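Local coordinates for putative drug/sodium antiporter (Escherichia coli, PDB 4Z3N), which probably exports the genotoxin colibactin across the cell membrane as a MATE-family antiporter, at residues V421-A425 with I426-M430; Q103-D106 with R107-R110; F122-V125 with I126-G130. All coordinates share one frame; numbering follows the deposited sequence.

Overall arrangement
The three contacts are local, each linking residues a helical turn or so apart in one helix or in the turn leading into it, and they follow the chain in the order contact 2, contact 3, contact 1. Contacts 2 and 3 share helix 107-132 and the same MatE region; their centres lie about 29 Å apart, contact 2 at the entry to the helix and contact 3 further along it. Contact 1 is at the end of another helix, its centre about 54 Å from that of contact 2, on the opposite side of the chain's centre, and about 43 Å from that of contact 3. Together they illustrate how one all-helical transporter handles the start, the body and the end of a helix.

Contact 1 of 3, residues V421-A425 with I426-M430; sequences VYLLA and IVLEM
Ile426 lies over one face of the Tyr422 ring. Its CG1 sits 4.1 Å from the ring centroid and only 2° off the ring normal, a CH-pi contact directly above the centre, while Val427 CG2 comes to the ring's edge, 4.3 Å from Tyr422 CD1. With CG of Tyr422 anti to the backbone N (chi1 -159°), the ring leans forward along the helix toward these two residues. On another side of the turn, Leu423 CD1 packs against Val427 CB at 3.8 Å and also meets CD2 of Leu428, the two leucines running alongside each other in the same direction. Leu424, in the last turns of the helix, and Met430, beyond its end, form a similar side-by-side pair, Leu424 CD2 standing 4.1 Å from Met430 SD.

The backbone behind these side chains widens as it ends. Ile426 N still donates to Tyr422 O in the alpha-helical way at 3.1 Å, but the same carbonyl receives a weak second bond from Val427 N at 3.4 Å. Leu428 N then reaches back five residues to Leu423 O, 2.9 Å away. These five-residue bonds are those of a pi-type turn, and Leu428 is the first residue to leave helical geometry. The wider turn sets which side chains become neighbours, pairing Leu423 with Leu428 as well as with Val427.

This end of helix 417-427 lies at the protein surface, beyond which the chain turns toward helix 432-453. Val421, which is buried, and Tyr422 both touch Phe280, joining it to helix 250-284.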
ATOM      1  N   VAL A 421       8.812  20.178 -12.541  1.00 35.34           N
ATOM      2  CA  VAL A 421       7.666  20.151 -13.425  1.00 36.31           C
ATOM      3  C   VAL A 421       7.327  21.567 -13.822  1.00 39.97           C
ATOM      4  O   VAL A 421       7.097  21.849 -15.001  1.00 43.42           O
ATOM      5  CB  VAL A 421       6.437  19.497 -12.776  1.00 37.67           C
ATOM      6  CG1 VAL A 421       5.160  19.965 -13.469  1.00 32.82           C
ATOM      7  CG2 VAL A 421       6.560  17.994 -12.834  1.00 30.66           C
ATOM      8  N   TYR A 422       7.307  22.461 -12.837  1.00 43.52           N
ATOM      9  CA  TYR A 422       7.007  23.864 -13.099  1.00 43.98           C
ATOM     10  C   TYR A 422       8.010  24.427 -14.099  1.00 42.45           C
ATOM     11  O   TYR A 422       7.630  25.075 -15.076  1.00 40.77           O
ATOM     12  CB  TYR A 422       7.008  24.703 -11.814  1.00 37.81           C
ATOM     13  CG  TYR A 422       6.212  25.976 -12.004  1.00 46.21           C
ATOM     14  CD1 TYR A 422       6.783  27.098 -12.607  1.00 48.59           C
ATOM     15  CD2 TYR A 422       4.868  26.044 -11.640  1.00 48.34           C
ATOM     16  CE1 TYR A 422       6.041  28.266 -12.819  1.00 47.22           C
ATOM     17  CE2 TYR A 422       4.120  27.212 -11.838  1.00 43.48           C
ATOM     18  CZ  TYR A 422       4.715  28.316 -12.427  1.00 46.07           C
ATOM     19  OH  TYR A 422       3.983  29.465 -12.633  1.00 50.65           O
ATOM     20  N   LEU A 423       9.286  24.152 -13.859  1.00 39.60           N
ATOM     21  CA  LEU A 423      10.348  24.569 -14.761  1.00 36.75           C
ATOM     22  C   LEU A 423      10.132  24.078 -16.194  1.00 47.65           C
ATOM     23  O   LEU A 423      10.171  24.868 -17.141  1.00 48.90           O
ATOM     24  CB  LEU A 423      11.686  24.062 -14.253  1.00 39.48           C
ATOM     25  CG  LEU A 423      12.802  24.419 -15.223  1.00 44.32           C
ATOM     26  CD1 LEU A 423      12.738  25.917 -15.416  1.00 42.53           C
ATOM     27  CD2 LEU A 423      14.174  23.964 -14.722  1.00 32.10           C
ATOM     28  N   LEU A 424       9.900  22.774 -16.354  1.00 48.18           N
ATOM     29  CA  LEU A 424       9.821  22.158 -17.682  1.00 43.77           C
ATOM     30  C   LEU A 424       8.475  22.394 -18.386  1.00 41.79           C
ATOM     31  O   LEU A 424       8.441  22.620 -19.590  1.00 40.95           O
ATOM     32  CB  LEU A 424      10.097  20.650 -17.591  1.00 34.22           C
ATOM     33  CG  LEU A 424      11.514  20.203 -17.239  1.00 36.09           C
ATOM     34  CD1 LEU A 424      11.676  18.693 -17.333  1.00 32.94           C
ATOM     35  CD2 LEU A 424      12.520  20.887 -18.129  1.00 41.40           C
ATOM     36  N   ALA A 425       7.375  22.324 -17.647  1.00 37.10           N
ATOM     37  CA  ALA A 425       6.059  22.453 -18.259  1.00 39.74           C
ATOM     38  C   ALA A 425       5.594  23.913 -18.485  1.00 48.97           C
ATOM     39  O   ALA A 425       4.722  24.179 -19.322  1.00 45.88           O
ATOM     40  CB  ALA A 425       5.037  21.709 -17.424  1.00 36.95           C
ATOM     41  N   ILE A 426       6.166  24.858 -17.747  1.00 50.46           N
ATOM     42  CA  ILE A 426       5.752  26.246 -17.879  1.00 42.78           C
ATOM     43  C   ILE A 426       6.871  27.136 -18.386  1.00 44.53           C
ATOM     44  O   ILE A 426       6.790  27.657 -19.492  1.00 55.05           O
ATOM     45  CB  ILE A 426       5.250  26.821 -16.556  1.00 45.83           C
ATOM     46  CG1 ILE A 426       4.254  25.866 -15.878  1.00 49.07           C
ATOM     47  CG2 ILE A 426       4.636  28.172 -16.801  1.00 45.59           C
ATOM     48  CD1 ILE A 426       3.014  25.513 -16.700  1.00 41.72           C
ATOM     49  N   VAL A 427       7.910  27.316 -17.581  1.00 48.40           N
ATOM     50  CA  VAL A 427       8.996  28.233 -17.937  1.00 48.42           C
ATOM     51  C   VAL A 427       9.590  27.839 -19.285  1.00 49.66           C
ATOM     52  O   VAL A 427       9.381  28.536 -20.279  1.00 49.82           O
ATOM     53  CB  VAL A 427      10.099  28.261 -16.858  1.00 42.79           C
ATOM     54  CG1 VAL A 427      11.248  29.143 -17.284  1.00 39.78           C
ATOM     55  CG2 VAL A 427       9.531  28.740 -15.546  1.00 41.72           C
ATOM     56  N   LEU A 428      10.321  26.725 -19.323  1.00 50.31           N
ATOM     57  CA  LEU A 428      10.611  26.080 -20.594  1.00 46.72           C
ATOM     58  C   LEU A 428       9.237  25.687 -21.069  1.00 49.38           C
ATOM     59  O   LEU A 428       8.368  25.412 -20.249  1.00 58.97           O
ATOM     60  CB  LEU A 428      11.548  24.886 -20.439  1.00 45.78           C
ATOM     61  CG  LEU A 428      12.997  25.274 -20.152  1.00 47.42           C
ATOM     62  CD1 LEU A 428      13.510  26.243 -21.211  1.00 52.27           C
ATOM     63  CD2 LEU A 428      13.111  25.899 -18.780  1.00 52.91           C
ATOM     64  N   GLU A 429       8.987  25.710 -22.362  1.00 43.55           N
ATOM     65  CA  GLU A 429       7.590  25.738 -22.787  1.00 49.08           C
ATOM     66  C   GLU A 429       7.029  24.362 -23.114  1.00 45.71           C
ATOM     67  O   GLU A 429       5.928  24.262 -23.653  1.00 49.64           O
ATOM     68  CB  GLU A 429       7.402  26.718 -23.953  1.00 65.08           C
ATOM     69  CG  GLU A 429       7.385  28.178 -23.477  1.00 62.40           C
ATOM     70  CD  GLU A 429       7.463  29.197 -24.600  1.00 75.96           C
ATOM     71  OE1 GLU A 429       7.197  28.842 -25.771  1.00 80.58           O
ATOM     72  OE2 GLU A 429       7.794  30.366 -24.303  1.00 83.66           O
ATOM     73  N   MET A 430       7.788  23.313 -22.788  1.00 48.96           N
ATOM     74  CA  MET A 430       7.321  21.915 -22.881  1.00 41.57           C
ATOM     75  C   MET A 430       6.001  21.881 -22.149  1.00 43.69           C
ATOM     76  O   MET A 430       5.796  22.707 -21.260  1.00 51.06           O
ATOM     77  CB  MET A 430       8.338  20.952 -22.248  1.00 36.55           C
ATOM     78  CG  MET A 430       9.782  21.254 -22.640  1.00 37.99           C
ATOM     79  SD  MET A 430      11.080  20.268 -21.884  1.00 50.26           S
ATOM     80  CE  MET A 430      10.419  18.618 -22.133  1.00 49.87           C
TER

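Contact 2 of 3, residues Q103-D106 with R107-R110; sequences QRLD and RAQR
Leu105 and Ala108 meet where the chain turns into helix 107-132, and their CA atoms are 4.5 Å apart. The turn is built in steps. Gln103 is the first residue to leave the preceding helix, and its positive phi (66°) belongs to a Schellman motif, with two bonds back into the last helical turn. Leu105 is next, the centre of an inverse gamma turn. The chain then bends again at Asp106 before taking up helical geometry. Among the backbone atoms that approach one another across the junction, Arg104 O lies 3.5 Å from Ala108 N, but the two segments are not hydrogen-bonded to each other.

The side-chain contact is correspondingly small and apolar. The methyl of Ala108 points back at the turn, its CB 3.5 Å from Leu105 CA and 4.2 Å from Leu105 CB. Further on, the aliphatic part of Arg110 passes beside the Asp106 carbonyl, with CG 3.6 Å from Asp106 O. Arg110 is extended from CG to NE, and this carries its guanidinium out to the neighbourhood of the Asp106 carboxylate; Asp106 OD1 and Arg110 NH2 remain 5.1 Å apart, close enough that a weak electrostatic attraction is likely, but too far for a salt bridge. Arg107 bends at chi3 (55°), and its NE is 5.8 Å from that of Arg104. Arg107 NH1 also comes close to Lys251 NZ, so this exposed corner is probably rich in positive charge.

Leu105 touches Ile100, Arg107 touches Leu95 and Ala108 touches Leu96, which folds the new helix against the one just ended. The arrangement is a short loop joining two packed helices of the MATE-family bundle: a Schellman motif closes helix 75-101, and an inverse gamma turn leads the chain into helix 107-132.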
ATOM      1  N   GLN A 103      14.996 -11.945  20.502  1.00 48.97           N
ATOM      2  CA  GLN A 103      14.613 -13.098  21.302  1.00 45.42           C
ATOM      3  C   GLN A 103      13.936 -12.727  22.607  1.00 47.25           C
ATOM      4  O   GLN A 103      14.186 -13.349  23.636  1.00 48.11           O
ATOM      5  CB  GLN A 103      15.828 -13.960  21.591  1.00 46.02           C
ATOM      6  CG  GLN A 103      16.352 -14.675  20.379  1.00 55.91           C
ATOM      7  CD  GLN A 103      17.197 -15.863  20.753  1.00 63.74           C
ATOM      8  OE1 GLN A 103      18.141 -15.736  21.532  1.00 63.32           O
ATOM      9  NE2 GLN A 103      16.849 -17.037  20.222  1.00 67.19           N
ATOM     10  N   ARG A 104      13.081 -11.713  22.575  1.00 47.86           N
ATOM     11  CA  ARG A 104      12.199 -11.491  23.704  1.00 53.10           C
ATOM     12  C   ARG A 104      10.767 -11.731  23.303  1.00 54.76           C
ATOM     13  O   ARG A 104      10.119 -10.792  22.830  1.00 55.84           O
ATOM     14  CB  ARG A 104      12.334 -10.056  24.214  1.00 53.28           C
ATOM     15  CG  ARG A 104      13.739  -9.488  24.104  1.00 57.18           C
ATOM     16  CD  ARG A 104      13.983  -8.413  25.154  1.00 65.49           C
ATOM     17  NE  ARG A 104      15.050  -7.483  24.782  1.00 64.67           N
ATOM     18  CZ  ARG A 104      16.320  -7.590  25.166  1.00 68.50           C
ATOM     19  NH1 ARG A 104      16.709  -8.601  25.933  1.00 69.03           N
ATOM     20  NH2 ARG A 104      17.207  -6.678  24.781  1.00 67.59           N
ATOM     21  N   LEU A 105      10.207 -12.906  23.614  1.00 58.59           N
ATOM     22  CA  LEU A 105       8.795 -13.074  23.296  1.00 65.29           C
ATOM     23  C   LEU A 105       8.237 -12.741  24.638  1.00 65.25           C
ATOM     24  O   LEU A 105       7.848 -13.579  25.443  1.00 83.17           O
ATOM     25  CB  LEU A 105       8.479 -14.496  22.840  1.00 62.76           C
ATOM     26  CG  LEU A 105       9.511 -15.011  21.829  1.00 63.99           C
ATOM     27  CD1 LEU A 105       9.349 -16.503  21.574  1.00 56.06           C
ATOM     28  CD2 LEU A 105       9.452 -14.208  20.513  1.00 59.02           C
ATOM     29  N   ASP A 106       8.210 -11.438  24.800  1.00 63.15           N
ATOM     30  CA  ASP A 106       8.298 -10.829  26.098  1.00 64.57           C
ATOM     31  C   ASP A 106       7.632  -9.471  25.965  1.00 61.42           C
ATOM     32  O   ASP A 106       6.536  -9.215  26.453  1.00 58.36           O
ATOM     33  CB  ASP A 106       9.784 -10.778  26.490  1.00 65.17           C
ATOM     34  CG  ASP A 106      10.036 -10.094  27.802  1.00 74.64           C
ATOM     35  OD1 ASP A 106       9.081  -9.968  28.605  1.00 78.87           O
ATOM     36  OD2 ASP A 106      11.206  -9.698  28.027  1.00 66.89           O
ATOM     37  N   ARG A 107       8.351  -8.620  25.236  1.00 58.98           N
ATOM     38  CA  ARG A 107       7.784  -7.465  24.570  1.00 63.17           C
ATOM     39  C   ARG A 107       6.791  -7.921  23.494  1.00 54.81           C
ATOM     40  O   ARG A 107       5.851  -7.203  23.168  1.00 48.49           O
ATOM     41  CB  ARG A 107       8.894  -6.600  23.961  1.00 56.59           C
ATOM     42  CG  ARG A 107       9.442  -5.552  24.923  1.00 70.88           C
ATOM     43  CD  ARG A 107      10.705  -4.905  24.384  1.00 72.09           C
ATOM     44  NE  ARG A 107      10.509  -4.332  23.059  1.00 68.15           N
ATOM     45  CZ  ARG A 107      10.287  -3.044  22.824  1.00 65.17           C
ATOM     46  NH1 ARG A 107      10.226  -2.182  23.836  1.00 70.20           N
ATOM     47  NH2 ARG A 107      10.124  -2.625  21.574  1.00 58.76           N
ATOM     48  N   ALA A 108       6.996  -9.127  22.968  1.00 50.66           N
ATOM     49  CA  ALA A 108       6.166  -9.651  21.888  1.00 51.35           C
ATOM     50  C   ALA A 108       4.683  -9.736  22.255  1.00 56.62           C
ATOM     51  O   ALA A 108       3.831  -9.282  21.489  1.00 62.98           O
ATOM     52  CB  ALA A 108       6.672 -11.014  21.453  1.00 52.58           C
ATOM     53  N   GLN A 109       4.363 -10.313  23.408  1.00 58.49           N
ATOM     54  CA  GLN A 109       2.970 -10.386  23.819  1.00 61.41           C
ATOM     55  C   GLN A 109       2.462  -8.994  24.204  1.00 57.03           C
ATOM     56  O   GLN A 109       1.288  -8.677  23.997  1.00 54.84           O
ATOM     57  CB  GLN A 109       2.777 -11.368  24.975  1.00 73.50           C
ATOM     58  CG  GLN A 109       1.413 -12.065  24.929  1.00 83.75           C
ATOM     59  CD  GLN A 109       0.749 -12.171  26.291  1.00 94.07           C
ATOM     60  OE1 GLN A 109       1.427 -12.227  27.323  1.00 97.30           O
ATOM     61  NE2 GLN A 109      -0.587 -12.191  26.301  1.00 91.86           N
ATOM     62  N   ARG A 110       3.349  -8.170  24.758  1.00 51.88           N
ATOM     63  CA  ARG A 110       3.062  -6.754  24.974  1.00 51.32           C
ATOM     64  C   ARG A 110       2.596  -6.075  23.684  1.00 52.97           C
ATOM     65  O   ARG A 110       1.614  -5.321  23.667  1.00 50.03           O
ATOM     66  CB  ARG A 110       4.304  -6.017  25.481  1.00 53.61           C
ATOM     67  CG  ARG A 110       4.665  -6.165  26.941  1.00 57.06           C
ATOM     68  CD  ARG A 110       5.817  -5.196  27.231  1.00 70.43           C
ATOM     69  NE  ARG A 110       6.461  -5.393  28.533  1.00 92.41           N
ATOM     70  CZ  ARG A 110       7.684  -4.952  28.841  1.00 90.87           C
ATOM     71  NH1 ARG A 110       8.409  -4.298  27.936  1.00 78.79           N
ATOM     72  NH2 ARG A 110       8.188  -5.172  30.053  1.00 85.08           N
TER

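Contact 3 of 3, residues F122-V125 with I126-G130; sequences FAIV and ITVLG
Phe122 presents the edge of its ring to Ile126, whose CD1 lies near the ring plane, 4.2 Å from Phe122 CD1. The isoleucine therefore touches the rim of the aromatic group from one helical turn further on. CG1 of Ile126 is anti to the carbonyl carbon (chi1 -67°), which swings the CG1-CD1 branch back toward the preceding turn and brings its end to the ring. Around this pair, Met261 and Met264 of helix 250-284 touch Phe122, and Ile84 of helix 75-101 touches both residues.

Elsewhere on the helix the side chains pair at the same spacing. Ile124 and Val128 run side by side in the same direction, although the placing of the Val128 CG2 methyl is doubtful, and Val125 CG1 approaches Leu129 CD1 at 4.3 Å. The backbone beneath them is regular alpha helix: Ile126 N donates to Phe122 O at 3.1 Å and Leu129 N to Val125 O at 3.0 Å.

Thr127 adds a side-chain bond to this pattern. Its OG1 stands between the backbone N and the carbonyl carbon (chi1 44°), a position from which the hydroxyl turns back and donates to Ala123 O at 2.7 Å. Thr127 N donates to the same oxygen at 2.9 Å, so one carbonyl is gripped by two donors of a single residue, arriving from opposite faces of its plane. Ala123, whose carbonyl accepts both, packs on Val162 and Phe163 of helix 162-177.

The chemistry that follows is that of a polar residue in a predicted transmembrane helix: the threonine hydroxyl spends its proton within its own helix, while the pairs Phe122-Ile126 and Val125-Leu129 meet as hydrocarbon.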
ATOM      1  N   PHE A 122      -8.085   4.030  17.376  1.00 47.69           N
ATOM      2  CA  PHE A 122      -8.131   4.528  16.021  1.00 45.15           C
ATOM      3  C   PHE A 122      -9.534   4.311  15.475  1.00 39.86           C
ATOM      4  O   PHE A 122     -10.055   5.170  14.777  1.00 42.68           O
ATOM      5  CB  PHE A 122      -7.065   3.849  15.147  1.00 45.47           C
ATOM      6  CG  PHE A 122      -5.930   4.757  14.764  1.00 40.70           C
ATOM      7  CD1 PHE A 122      -6.043   5.605  13.667  1.00 43.56           C
ATOM      8  CD2 PHE A 122      -4.756   4.769  15.499  1.00 39.91           C
ATOM      9  CE1 PHE A 122      -4.998   6.451  13.309  1.00 47.53           C
ATOM     10  CE2 PHE A 122      -3.702   5.610  15.155  1.00 39.91           C
ATOM     11  CZ  PHE A 122      -3.819   6.452  14.057  1.00 47.29           C
ATOM     12  N   ALA A 123     -10.166   3.195  15.828  1.00 38.00           N
ATOM     13  CA  ALA A 123     -11.528   2.916  15.339  1.00 44.19           C
ATOM     14  C   ALA A 123     -12.581   3.842  15.973  1.00 41.45           C
ATOM     15  O   ALA A 123     -13.484   4.327  15.300  1.00 34.62           O
ATOM     16  CB  ALA A 123     -11.900   1.441  15.579  1.00 39.42           C
ATOM     17  N   ILE A 124     -12.448   4.075  17.276  1.00 46.46           N
ATOM     18  CA  ILE A 124     -13.294   5.021  18.005  1.00 44.23           C
ATOM     19  C   ILE A 124     -13.183   6.463  17.486  1.00 42.54           C
ATOM     20  O   ILE A 124     -14.181   7.095  17.155  1.00 46.37           O
ATOM     21  CB  ILE A 124     -12.952   5.032  19.505  1.00 37.40           C
ATOM     22  CG1 ILE A 124     -13.199   3.660  20.133  1.00 37.03           C
ATOM     23  CG2 ILE A 124     -13.743   6.113  20.215  1.00 34.65           C
ATOM     24  CD1 ILE A 124     -12.773   3.574  21.602  1.00 36.66           C
ATOM     25  N   VAL A 125     -11.972   6.997  17.447  1.00 41.83           N
ATOM     26  CA  VAL A 125     -11.776   8.345  16.937  1.00 44.24           C
ATOM     27  C   VAL A 125     -12.344   8.482  15.514  1.00 42.90           C
ATOM     28  O   VAL A 125     -12.972   9.480  15.183  1.00 45.18           O
ATOM     29  CB  VAL A 125     -10.271   8.735  16.953  1.00 45.75           C
ATOM     30  CG1 VAL A 125     -10.072  10.153  16.416  1.00 36.18           C
ATOM     31  CG2 VAL A 125      -9.710   8.603  18.366  1.00 38.95           C
ATOM     32  N   ILE A 126     -12.143   7.465  14.684  1.00 42.89           N
ATOM     33  CA  ILE A 126     -12.595   7.518  13.295  1.00 43.29           C
ATOM     34  C   ILE A 126     -14.128   7.398  13.140  1.00 45.04           C
ATOM     35  O   ILE A 126     -14.720   8.072  12.296  1.00 45.39           O
ATOM     36  CB  ILE A 126     -11.911   6.416  12.446  1.00 38.25           C
ATOM     37  CG1 ILE A 126     -10.413   6.687  12.324  1.00 37.47           C
ATOM     38  CG2 ILE A 126     -12.531   6.348  11.054  1.00 38.98           C
ATOM     39  CD1 ILE A 126      -9.662   5.613  11.539  1.00 38.28           C
ATOM     40  N   THR A 127     -14.760   6.537  13.939  1.00 43.39           N
ATOM     41  CA  THR A 127     -16.217   6.392  13.915  1.00 43.81           C
ATOM     42  C   THR A 127     -16.911   7.601  14.548  1.00 49.17           C
ATOM     43  O   THR A 127     -18.000   8.001  14.132  1.00 52.96           O
ATOM     44  CB  THR A 127     -16.703   5.107  14.648  1.00 42.70           C
ATOM     45  OG1 THR A 127     -16.002   4.949  15.883  1.00 50.62           O
ATOM     46  CG2 THR A 127     -16.481   3.865  13.800  1.00 41.22           C
ATOM     47  N   VAL A 128     -16.292   8.178  15.564  1.00 46.41           N
ATOM     48  CA  VAL A 128     -16.909   9.291  16.257  1.00 48.64           C
ATOM     49  C   VAL A 128     -16.794  10.593  15.465  1.00 50.31           C
ATOM     50  O   VAL A 128     -17.786  11.289  15.270  1.00 56.47           O
ATOM     51  CB  VAL A 128     -16.304   9.455  17.650  1.00 47.09           C
ATOM     52  CG1 VAL A 128     -16.945  10.632  18.371  1.00 46.86           C
ATOM     53  CG2 VAL A 128     -16.505   8.177  18.431  1.00 40.90           C
ATOM     54  N   LEU A 129     -15.591  10.914  15.004  1.00 47.44           N
ATOM     55  CA  LEU A 129     -15.405  12.046  14.106  1.00 47.36           C
ATOM     56  C   LEU A 129     -16.026  11.756  12.753  1.00 50.55           C
ATOM     57  O   LEU A 129     -16.412  12.673  12.026  1.00 56.45           O
ATOM     58  CB  LEU A 129     -13.926  12.374  13.929  1.00 49.09           C
ATOM     59  CG  LEU A 129     -13.394  13.377  14.945  1.00 56.03           C
ATOM     60  CD1 LEU A 129     -13.451  12.775  16.344  1.00 59.47           C
ATOM     61  CD2 LEU A 129     -11.983  13.785  14.583  1.00 50.84           C
ATOM     62  N   GLY A 130     -16.110  10.476  12.411  1.00 49.06           N
ATOM     63  CA  GLY A 130     -16.789  10.068  11.197  1.00 52.30           C
ATOM     64  C   GLY A 130     -18.236  10.515  11.240  1.00 51.53           C
ATOM     65  O   GLY A 130     -18.712  11.193  10.333  1.00 48.15           O
TER